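Long-range contacts in Dot/Icm T4SS effector (Legionella pneumophila subsp. pneumophila, PDB 4HFV), which is of unknown function but is a putative effector of the Dot/Icm type IV secretion system, possibly linked to the regulation of one effector by another: residues L80-R85 and D125-L130; A129-L134 and E167-V172; R135-K140 and Q152-K157. All coordinates share one frame; numbering follows the deposited sequence. Where two conformers were deposited one is given.

Contact 1: L80-R85 and D125-L130; sequences LAYYIR and DMYSAL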
loop_
_atom_site.group_PDB
_atom_site.type_symbol
_atom_site.label_atom_id
_atom_site.label_comp_id
_atom_site.label_asym_id
_atom_site.label_seq_id
_atom_site.Cartn_x
_atom_site.Cartn_y
_atom_site.Cartn_z
ATOM N N LEU A 80 -10.438 1.622 -14.480
ATOM C CA LEU A 80 -10.386 0.403 -15.275
ATOM C C LEU A 80 -10.192 0.700 -16.765
ATOM O O LEU A 80 -9.477 -0.035 -17.443
ATOM C CB LEU A 80 -11.671 -0.390 -15.122
ATOM C CG LEU A 80 -11.734 -1.711 -15.867
ATOM C CD1 LEU A 80 -10.593 -2.628 -15.471
ATOM C CD2 LEU A 80 -13.083 -2.333 -15.555
ATOM N N ALA A 81 -10.851 1.739 -17.278
ATOM C CA ALA A 81 -10.698 2.050 -18.696
ATOM C C ALA A 81 -9.255 2.437 -18.934
ATOM O O ALA A 81 -8.640 1.974 -19.899
ATOM C CB ALA A 81 -11.638 3.177 -19.155
ATOM N N TYR A 82 -8.719 3.287 -18.053
ATOM C CA TYR A 82 -7.333 3.721 -18.193
ATOM C C TYR A 82 -6.385 2.538 -18.135
ATOM O O TYR A 82 -5.492 2.425 -18.952
ATOM C CB TYR A 82 -6.963 4.740 -17.118
ATOM C CG TYR A 82 -5.637 5.389 -17.413
ATOM C CD1 TYR A 82 -4.470 4.787 -16.997
ATOM C CD2 TYR A 82 -5.551 6.568 -18.174
ATOM C CE1 TYR A 82 -3.241 5.351 -17.265
ATOM C CE2 TYR A 82 -4.327 7.137 -18.459
ATOM C CZ TYR A 82 -3.175 6.513 -17.998
ATOM O OH TYR A 82 -1.930 7.031 -18.235
ATOM N N TYR A 83 -6.608 1.643 -17.175
ATOM C CA TYR A 83 -5.783 0.440 -17.020
ATOM C C TYR A 83 -5.826 -0.466 -18.258
ATOM O O TYR A 83 -4.803 -0.962 -18.742
ATOM C CB TYR A 83 -6.257 -0.307 -15.748
ATOM C CG TYR A 83 -5.462 -1.545 -15.353
ATOM C CD1 TYR A 83 -4.083 -1.520 -15.216
ATOM C CD2 TYR A 83 -6.124 -2.738 -15.061
ATOM C CE1 TYR A 83 -3.395 -2.668 -14.807
ATOM C CE2 TYR A 83 -5.463 -3.868 -14.680
ATOM C CZ TYR A 83 -4.109 -3.847 -14.556
ATOM O OH TYR A 83 -3.483 -5.018 -14.188
ATOM N N ILE A 84 -7.018 -0.726 -18.764
ATOM C CA ILE A 84 -7.103 -1.589 -19.934
ATOM C C ILE A 84 -6.474 -0.918 -21.138
ATOM O O ILE A 84 -5.793 -1.573 -21.923
ATOM C CB ILE A 84 -8.548 -1.997 -20.250
ATOM C CG1 ILE A 84 -8.976 -3.087 -19.258
ATOM C CG2 ILE A 84 -8.632 -2.492 -21.696
ATOM C CD1 ILE A 84 -10.445 -3.272 -19.186
ATOM N N ARG A 85 -6.685 0.393 -21.293
ATOM C CA ARG A 85 -5.976 1.160 -22.340
ATOM C C ARG A 85 -4.447 0.950 -22.243
ATOM O O ARG A 85 -3.763 0.678 -23.233
ATOM C CB ARG A 85 -6.297 2.660 -22.201
ATOM C CG ARG A 85 -5.630 3.601 -23.230
ATOM C CD ARG A 85 -6.217 5.013 -23.150
ATOM N NE ARG A 85 -5.555 5.992 -24.026
ATOM C CZ ARG A 85 -4.426 6.624 -23.725
ATOM N NH1 ARG A 85 -3.838 6.381 -22.580
ATOM N NH2 ARG A 85 -3.899 7.534 -24.546
ATOM N N ASP A 125 -4.449 7.287 -6.938
ATOM C CA ASP A 125 -5.840 7.284 -6.440
ATOM C C ASP A 125 -6.741 6.351 -7.286
ATOM O O ASP A 125 -7.542 5.565 -6.743
ATOM C CB ASP A 125 -6.396 8.713 -6.428
ATOM C CG ASP A 125 -5.638 9.637 -5.478
ATOM O OD1 ASP A 125 -4.942 9.148 -4.556
ATOM O OD2 ASP A 125 -5.727 10.863 -5.664
HETATM N N MSE A 126 -6.622 6.434 -8.617
HETATM C CA MSE A 126 -7.424 5.591 -9.483
HETATM C C MSE A 126 -7.162 4.108 -9.297
HETATM O O MSE A 126 -8.116 3.320 -9.099
HETATM C CB MSE A 126 -7.233 6.003 -10.960
HETATM C CG MSE A 126 -7.680 7.453 -11.185
HETATM SE SE MSE A 126 -7.077 8.222 -12.891
HETATM C CE MSE A 126 -8.160 6.980 -13.767
ATOM N N TYR A 127 -5.899 3.700 -9.405
ATOM C CA TYR A 127 -5.595 2.282 -9.322
ATOM C C TYR A 127 -5.875 1.732 -7.920
ATOM O O TYR A 127 -6.240 0.560 -7.768
ATOM C CB TYR A 127 -4.140 1.975 -9.658
ATOM C CG TYR A 127 -3.754 2.205 -11.109
ATOM C CD1 TYR A 127 -4.665 2.038 -12.138
ATOM C CD2 TYR A 127 -2.448 2.574 -11.436
ATOM C CE1 TYR A 127 -4.293 2.250 -13.451
ATOM C CE2 TYR A 127 -2.064 2.778 -12.735
ATOM C CZ TYR A 127 -2.997 2.607 -13.743
ATOM O OH TYR A 127 -2.617 2.799 -15.053
ATOM N N SER A 128 -5.690 2.555 -6.905
ATOM C CA SER A 128 -6.022 2.120 -5.564
ATOM C C SER A 128 -7.529 1.833 -5.465
ATOM O O SER A 128 -7.955 0.792 -4.935
ATOM C CB SER A 128 -5.546 3.158 -4.539
ATOM O OG SER A 128 -5.870 2.769 -3.232
ATOM N N ALA A 129 -8.343 2.748 -6.003
ATOM C CA ALA A 129 -9.794 2.592 -5.938
ATOM C C ALA A 129 -10.200 1.353 -6.721
ATOM O O ALA A 129 -11.058 0.592 -6.275
ATOM C CB ALA A 129 -10.545 3.860 -6.462
ATOM N N LEU A 130 -9.559 1.132 -7.872
ATOM C CA LEU A 130 -9.839 -0.044 -8.663
ATOM C C LEU A 130 -9.446 -1.328 -7.936
ATOM O O LEU A 130 -10.231 -2.291 -7.866
ATOM C CB LEU A 130 -9.106 0.039 -9.996
ATOM C CG LEU A 130 -9.308 -1.092 -11.001
ATOM C CD1 LEU A 130 -10.769 -1.329 -11.294
ATOM C CD2 LEU A 130 -8.576 -0.726 -12.339
#
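With Y83 CG anti to its backbone N (chi1 -176°) and Y127 CG beside its own N, anti to the carbonyl carbon (chi1 -68°), the two rings meet between their helices. The edge of the Y83 ring is turned toward the face of Y127 in an offset edge-to-face pair, with centroids 5.9 Å apart and planes at 69°. Y127 reaches further with its hydroxyl, whose OH sits in the plane of the Y82 ring at its edge, 3.3 Å from Y82 CD1. L130 fills the next position: its CD2 presses on the backbone of L80, 3.6 Å from L80 CA, and also touches Y83 CB, while its CD1 meets L80 CB. Selenomethionine M126 adds a lighter contact, with its methyl CE 4.2 Å from Y82 CB. No hydrogen bond crosses the interface, and the polar end of Y83 is satisfied by D164 on a third helix. The two segments cross steeply, with axes 10.1 Å apart, consistent with the contact being carried by a few large side chains. Helix 70-90 thus packs across helix 120-136 in an all-helical core; helix 161-188 closes over Y83 and Y127 through E167, L168, R171 and V172, and helix 49-64 covers L80.

Contact 2: A129-L134 and E167-V172; sequences ALEKFL and ELSDRV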
loop_
_atom_site.group_PDB
_atom_site.type_symbol
_atom_site.label_atom_id
_atom_site.label_comp_id
_atom_site.label_asym_id
_atom_site.label_seq_id
_atom_site.Cartn_x
_atom_site.Cartn_y
_atom_site.Cartn_z
ATOM N N ALA A 129 -8.343 2.748 -6.003
ATOM C CA ALA A 129 -9.794 2.592 -5.938
ATOM C C ALA A 129 -10.200 1.353 -6.721
ATOM O O ALA A 129 -11.058 0.592 -6.275
ATOM C CB ALA A 129 -10.545 3.860 -6.462
ATOM N N LEU A 130 -9.559 1.132 -7.872
ATOM C CA LEU A 130 -9.839 -0.044 -8.663
ATOM C C LEU A 130 -9.446 -1.328 -7.936
ATOM O O LEU A 130 -10.231 -2.291 -7.866
ATOM C CB LEU A 130 -9.106 0.039 -9.996
ATOM C CG LEU A 130 -9.308 -1.092 -11.001
ATOM C CD1 LEU A 130 -10.769 -1.329 -11.294
ATOM C CD2 LEU A 130 -8.576 -0.726 -12.339
ATOM N N GLU A 131 -8.213 -1.380 -7.441
ATOM C CA GLU A 131 -7.799 -2.527 -6.623
ATOM C C GLU A 131 -8.749 -2.815 -5.446
ATOM O O GLU A 131 -9.122 -3.972 -5.232
ATOM C CB GLU A 131 -6.383 -2.356 -6.118
ATOM C CG GLU A 131 -5.856 -3.585 -5.394
ATOM C CD GLU A 131 -4.907 -3.233 -4.312
ATOM O OE1 GLU A 131 -4.130 -2.269 -4.520
ATOM O OE2 GLU A 131 -4.927 -3.918 -3.268
ATOM N N LYS A 132 -9.172 -1.794 -4.706
ATOM C CA LYS A 132 -10.110 -2.007 -3.594
ATOM C C LYS A 132 -11.416 -2.617 -4.106
ATOM O O LYS A 132 -11.985 -3.589 -3.533
ATOM C CB LYS A 132 -10.414 -0.681 -2.874
ATOM C CG LYS A 132 -9.536 -0.365 -1.681
ATOM C CD LYS A 132 -9.926 0.991 -1.069
ATOM C CE LYS A 132 -8.840 2.070 -1.274
ATOM N NZ LYS A 132 -7.656 1.883 -0.375
ATOM N N PHE A 133 -11.930 -2.023 -5.179
ATOM C CA PHE A 133 -13.149 -2.484 -5.770
ATOM C C PHE A 133 -13.061 -3.959 -6.118
ATOM O O PHE A 133 -13.943 -4.742 -5.734
ATOM C CB PHE A 133 -13.468 -1.640 -7.030
ATOM C CG PHE A 133 -14.506 -2.226 -7.892
ATOM C CD1 PHE A 133 -15.862 -1.997 -7.641
ATOM C CD2 PHE A 133 -14.139 -2.988 -8.995
ATOM C CE1 PHE A 133 -16.825 -2.546 -8.487
ATOM C CE2 PHE A 133 -15.091 -3.538 -9.830
ATOM C CZ PHE A 133 -16.419 -3.312 -9.585
ATOM N N LEU A 134 -11.992 -4.364 -6.803
ATOM C CA LEU A 134 -11.863 -5.776 -7.164
ATOM C C LEU A 134 -11.790 -6.704 -5.925
ATOM O O LEU A 134 -12.405 -7.787 -5.882
ATOM C CB LEU A 134 -10.656 -5.995 -8.108
ATOM C CG LEU A 134 -10.777 -5.407 -9.539
ATOM C CD1 LEU A 134 -9.484 -5.520 -10.246
ATOM C CD2 LEU A 134 -11.823 -6.072 -10.411
ATOM N N GLU A 167 -1.103 -6.709 -9.622
ATOM C CA GLU A 167 -0.503 -5.749 -10.531
ATOM C C GLU A 167 -0.896 -4.316 -10.128
ATOM O O GLU A 167 -0.049 -3.435 -10.057
ATOM C CB GLU A 167 -0.914 -6.032 -11.969
ATOM C CG GLU A 167 -0.541 -4.900 -12.948
ATOM C CD GLU A 167 0.938 -4.734 -13.165
ATOM O OE1 GLU A 167 1.676 -5.751 -13.138
ATOM O OE2 GLU A 167 1.365 -3.574 -13.357
ATOM N N LEU A 168 -2.178 -4.095 -9.854
ATOM C CA LEU A 168 -2.671 -2.787 -9.460
ATOM C C LEU A 168 -1.993 -2.350 -8.162
ATOM O O LEU A 168 -1.592 -1.187 -7.990
ATOM C CB LEU A 168 -4.196 -2.810 -9.312
ATOM C CG LEU A 168 -4.946 -2.839 -10.683
ATOM C CD1 LEU A 168 -6.384 -3.146 -10.457
ATOM C CD2 LEU A 168 -4.809 -1.484 -11.358
ATOM N N SER A 169 -1.839 -3.303 -7.261
ATOM C CA SER A 169 -1.150 -3.029 -6.023
ATOM C C SER A 169 0.315 -2.666 -6.276
ATOM O O SER A 169 0.841 -1.719 -5.690
ATOM C CB SER A 169 -1.299 -4.244 -5.105
ATOM O OG SER A 169 -0.348 -4.204 -4.118
ATOM N N ASP A 170 0.962 -3.351 -7.211
ATOM C CA ASP A 170 2.330 -2.994 -7.519
ATOM C C ASP A 170 2.432 -1.580 -8.082
ATOM O O ASP A 170 3.353 -0.828 -7.740
ATOM C CB ASP A 170 2.954 -3.960 -8.517
ATOM C CG ASP A 170 3.129 -5.350 -7.969
ATOM O OD1 ASP A 170 3.141 -5.509 -6.731
ATOM O OD2 ASP A 170 3.298 -6.281 -8.789
ATOM N N ARG A 171 1.523 -1.209 -8.986
ATOM C CA ARG A 171 1.614 0.113 -9.584
ATOM C C ARG A 171 1.389 1.215 -8.563
ATOM O O ARG A 171 2.097 2.230 -8.556
ATOM C CB ARG A 171 0.616 0.245 -10.742
ATOM C CG ARG A 171 0.890 -0.701 -11.862
ATOM C CD ARG A 171 -0.170 -0.516 -12.997
ATOM N NE ARG A 171 0.118 -1.423 -14.102
ATOM C CZ ARG A 171 -0.074 -1.148 -15.379
ATOM N NH1 ARG A 171 -0.547 0.040 -15.743
ATOM N NH2 ARG A 171 0.230 -2.059 -16.287
ATOM N N VAL A 172 0.379 1.028 -7.718
ATOM C CA VAL A 172 0.126 1.944 -6.622
ATOM C C VAL A 172 1.380 2.063 -5.740
ATOM O O VAL A 172 1.806 3.179 -5.430
ATOM C CB VAL A 172 -1.081 1.471 -5.757
ATOM C CG1 VAL A 172 -1.209 2.261 -4.458
ATOM C CG2 VAL A 172 -2.356 1.570 -6.534
HETATM O O HOH W 1 -2.298 -2.160 -2.763
#
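S169 lies over one face of the E131 carboxylate, its CB 3.8 Å from E131 CD and its CA 3.4 Å from E131 OE1, while water 1 lies near the carboxylate plane, on the oxygen side. This water joins the polar ends, donating to E131 OE1 at 2.5 Å and lying 3.1 Å from S169 OG in a second hydrogen bond. The other carboxylate oxygen, E131 OE2, takes part in a salt bridge with R135, one turn further along the helix, which should favour the charged form of E131. Within helix 161-188, one turn apart, the guanidinium of R171 has E167 CD in its plane at the edge; R171 NE donates to E167 OE2 in a salt bridge of 2.6 Å, received on the anti lone pair, and R171 NH1 pairs with D86.

Beside the polar end of the contact the packing is apolar. L168 CG lies beside its backbone N (chi1 -75°), and with chi2 at 168° CD1 lies 3.6 Å from L130 CG and 3.9 Å from L134 CD1. The leucines cross at about a right angle, and L168 CB meets E131 CB at the boundary between the apolar and polar layers. With axes 9.3 Å apart and directions at 152°, the segments form an antiparallel helix pair. S169 OG makes a weak hydrogen bond to a succinic acid probably from the crystallisation liquor; S169, H173 and R176 are seen to bind succinate, and H173 of the second subunit packs on S169, so the site may mark a pocket at the dimer interface.

Contact 3: R135-K140 and Q152-K157; sequences RSHVYK and QPFAIK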
loop_
_atom_site.group_PDB
_atom_site.type_symbol
_atom_site.label_atom_id
_atom_site.label_comp_id
_atom_site.label_asym_id
_atom_site.label_seq_id
_atom_site.Cartn_x
_atom_site.Cartn_y
_atom_site.Cartn_z
ATOM N N ARG A 135 -11.019 -6.308 -4.934
ATOM C CA ARG A 135 -10.932 -7.075 -3.680
ATOM C C ARG A 135 -12.311 -7.226 -3.038
ATOM O O ARG A 135 -12.657 -8.294 -2.515
ATOM C CB ARG A 135 -9.951 -6.407 -2.708
ATOM C CG ARG A 135 -8.457 -6.598 -3.070
ATOM C CD ARG A 135 -7.537 -6.318 -1.821
ATOM N NE ARG A 135 -7.230 -4.900 -1.651
ATOM C CZ ARG A 135 -7.809 -4.076 -0.775
ATOM N NH1 ARG A 135 -7.445 -2.796 -0.744
ATOM N NH2 ARG A 135 -8.734 -4.518 0.075
ATOM N N SER A 136 -13.130 -6.184 -3.157
ATOM C CA SER A 136 -14.467 -6.210 -2.561
ATOM C C SER A 136 -15.361 -7.239 -3.259
ATOM O O SER A 136 -16.357 -7.658 -2.692
ATOM C CB SER A 136 -15.110 -4.816 -2.564
ATOM O OG SER A 136 -15.725 -4.539 -3.828
ATOM N N HIS A 137 -14.964 -7.658 -4.470
ATOM C CA HIS A 137 -15.717 -8.621 -5.260
ATOM C C HIS A 137 -14.944 -9.914 -5.440
ATOM O O HIS A 137 -15.350 -10.738 -6.223
ATOM C CB HIS A 137 -16.111 -8.054 -6.632
ATOM C CG HIS A 137 -17.105 -6.944 -6.542
ATOM N ND1 HIS A 137 -18.399 -7.148 -6.118
ATOM C CD2 HIS A 137 -16.976 -5.606 -6.732
ATOM C CE1 HIS A 137 -19.031 -5.989 -6.072
ATOM N NE2 HIS A 137 -18.185 -5.034 -6.431
ATOM N N VAL A 138 -13.869 -10.105 -4.672
ATOM C CA VAL A 138 -13.172 -11.379 -4.656
ATOM C C VAL A 138 -13.148 -12.012 -3.240
ATOM O O VAL A 138 -13.354 -13.206 -3.079
ATOM C CB VAL A 138 -11.733 -11.207 -5.187
ATOM C CG1 VAL A 138 -10.962 -12.526 -5.109
ATOM C CG2 VAL A 138 -11.760 -10.681 -6.653
ATOM N N TYR A 139 -12.883 -11.208 -2.223
ATOM C CA TYR A 139 -12.711 -11.711 -0.850
ATOM C C TYR A 139 -13.826 -11.278 0.097
ATOM O O TYR A 139 -14.340 -10.177 0.015
ATOM C CB TYR A 139 -11.403 -11.204 -0.289
ATOM C CG TYR A 139 -10.218 -11.471 -1.192
ATOM C CD1 TYR A 139 -9.792 -12.764 -1.436
ATOM C CD2 TYR A 139 -9.523 -10.422 -1.791
ATOM C CE1 TYR A 139 -8.698 -13.008 -2.221
ATOM C CE2 TYR A 139 -8.446 -10.656 -2.591
ATOM C CZ TYR A 139 -8.029 -11.950 -2.794
ATOM O OH TYR A 139 -6.972 -12.188 -3.614
ATOM N N LYS A 140 -14.164 -12.154 1.033
ATOM C CA LYS A 140 -15.011 -11.772 2.166
ATOM C C LYS A 140 -14.426 -10.543 2.856
ATOM O O LYS A 140 -13.241 -10.508 3.177
ATOM C CB LYS A 140 -15.144 -12.952 3.122
ATOM C CG LYS A 140 -15.737 -14.184 2.406
ATOM C CD LYS A 140 -15.770 -15.438 3.312
ATOM C CE LYS A 140 -16.483 -16.596 2.611
ATOM N NZ LYS A 140 -16.482 -17.857 3.396
ATOM N N GLN A 152 -18.007 -15.581 -7.471
ATOM C CA GLN A 152 -16.905 -14.800 -8.020
ATOM C C GLN A 152 -17.339 -14.117 -9.328
ATOM O O GLN A 152 -17.213 -14.693 -10.401
ATOM C CB GLN A 152 -15.710 -15.722 -8.277
ATOM C CG GLN A 152 -15.055 -16.254 -7.026
ATOM C CD GLN A 152 -14.230 -15.211 -6.319
ATOM O OE1 GLN A 152 -13.431 -14.513 -6.936
ATOM N NE2 GLN A 152 -14.393 -15.117 -5.010
ATOM N N PRO A 153 -17.845 -12.876 -9.242
ATOM C CA PRO A 153 -18.301 -12.230 -10.484
ATOM C C PRO A 153 -17.164 -12.073 -11.521
ATOM O O PRO A 153 -17.420 -11.943 -12.725
ATOM C CB PRO A 153 -18.784 -10.862 -9.995
ATOM C CG PRO A 153 -18.104 -10.657 -8.600
ATOM C CD PRO A 153 -18.023 -12.021 -8.046
ATOM N N PHE A 154 -15.913 -12.053 -11.059
ATOM C CA PHE A 154 -14.784 -11.864 -11.960
ATOM C C PHE A 154 -14.074 -13.149 -12.373
ATOM O O PHE A 154 -12.981 -13.085 -12.935
ATOM C CB PHE A 154 -13.790 -10.834 -11.406
ATOM C CG PHE A 154 -14.306 -9.436 -11.437
ATOM C CD1 PHE A 154 -14.853 -8.859 -10.306
ATOM C CD2 PHE A 154 -14.324 -8.719 -12.642
ATOM C CE1 PHE A 154 -15.377 -7.583 -10.331
ATOM C CE2 PHE A 154 -14.843 -7.431 -12.682
ATOM C CZ PHE A 154 -15.372 -6.854 -11.531
ATOM N N ALA A 155 -14.694 -14.299 -12.115
ATOM C CA ALA A 155 -14.201 -15.568 -12.641
ATOM C C ALA A 155 -14.600 -15.666 -14.128
ATOM O O ALA A 155 -15.558 -16.302 -14.504
ATOM C CB ALA A 155 -14.758 -16.756 -11.825
ATOM N N ILE A 156 -13.814 -15.004 -14.951
ATOM C CA ILE A 156 -14.101 -14.790 -16.345
ATOM C C ILE A 156 -12.980 -15.503 -17.079
ATOM O O ILE A 156 -11.786 -15.433 -16.663
ATOM C CB ILE A 156 -14.065 -13.279 -16.629
ATOM C CG1 ILE A 156 -15.259 -12.573 -15.976
ATOM C CG2 ILE A 156 -13.978 -12.982 -18.171
ATOM C CD1 ILE A 156 -15.063 -10.978 -15.854
ATOM N N LYS A 157 -13.347 -16.198 -18.153
ATOM C CA LYS A 157 -12.381 -16.989 -18.874
ATOM C C LYS A 157 -11.265 -16.099 -19.394
ATOM O O LYS A 157 -11.521 -15.000 -19.949
ATOM C CB LYS A 157 -13.040 -17.733 -20.024
ATOM C CG LYS A 157 -12.209 -18.896 -20.569
ATOM C CD LYS A 157 -12.919 -19.608 -21.731
ATOM C CE LYS A 157 -13.069 -18.687 -22.940
ATOM N NZ LYS A 157 -13.887 -19.289 -24.039
HETATM O O HOH W 2 -14.761 -12.424 -8.346
#
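H137 and V138, in the loop that follows helix 120-136, pack against a type I beta turn running from Q152 to A155. The tight part is largely apolar and centred on H137 CB, which lies in the plane of the F154 ring at its edge, 3.8 Å from F154 CE1, and equally close to P153 CG. The pyrrolidine ring of P153 also leans on the backbone, its CD 3.5 Å from H137 O. Behind this cluster F154 is buried against helices 49-64, 120-136 and 161-188, and the H137 ring makes an edge-to-face pair with F133.

The other side is polar and partly hydrated. Here the Q152 side chain bends back at chi2 (-74°), placing CD so that the terminal amide comes up to V138. Q152 NE2 donates to V138 O at 2.9 Å with an N-H...O angle of 160°; the donor lies in the carbonyl plane, on a lone pair of V138 O, and the acceptor lies almost in the amide plane of Q152. The same NE2 also bonds to L149 O, and two backbone carbonyls thereby fix the rotation of the amide. Q152 OE1 lies 3.7 Å from V138 CG1. Between the apolar and amide contacts, water 2 bridges the segments: it donates to H137 O and to Q152 OE1, both at 2.8 Å, and accepts from F154 N at 3.0 Å.

Overall arrangement
Helix 120-136 supplies one side of contacts 1 and 2 and leads into contact 3. Contacts 1 and 2 share A129 and L130, their centres are about 7 Å apart, and they touch directly: Y127 CD1 lies 3.6 Å from L168 CD2, and Y83 OH is 3.2 Å from E167 CG. Contact 3, in the loops that follow the helix, lies about 14 Å from contact 2 between centres, yet F154 CZ reaches F133 CE2 at 3.7 Å. Contacts 1 and 3 do not touch. The succinate site belongs to contact 2 through S169, about 3 Å from a bound succinic acid; Y127 of contact 1 is about 8 Å from S169 between side chains, and contact 3 lies away from it.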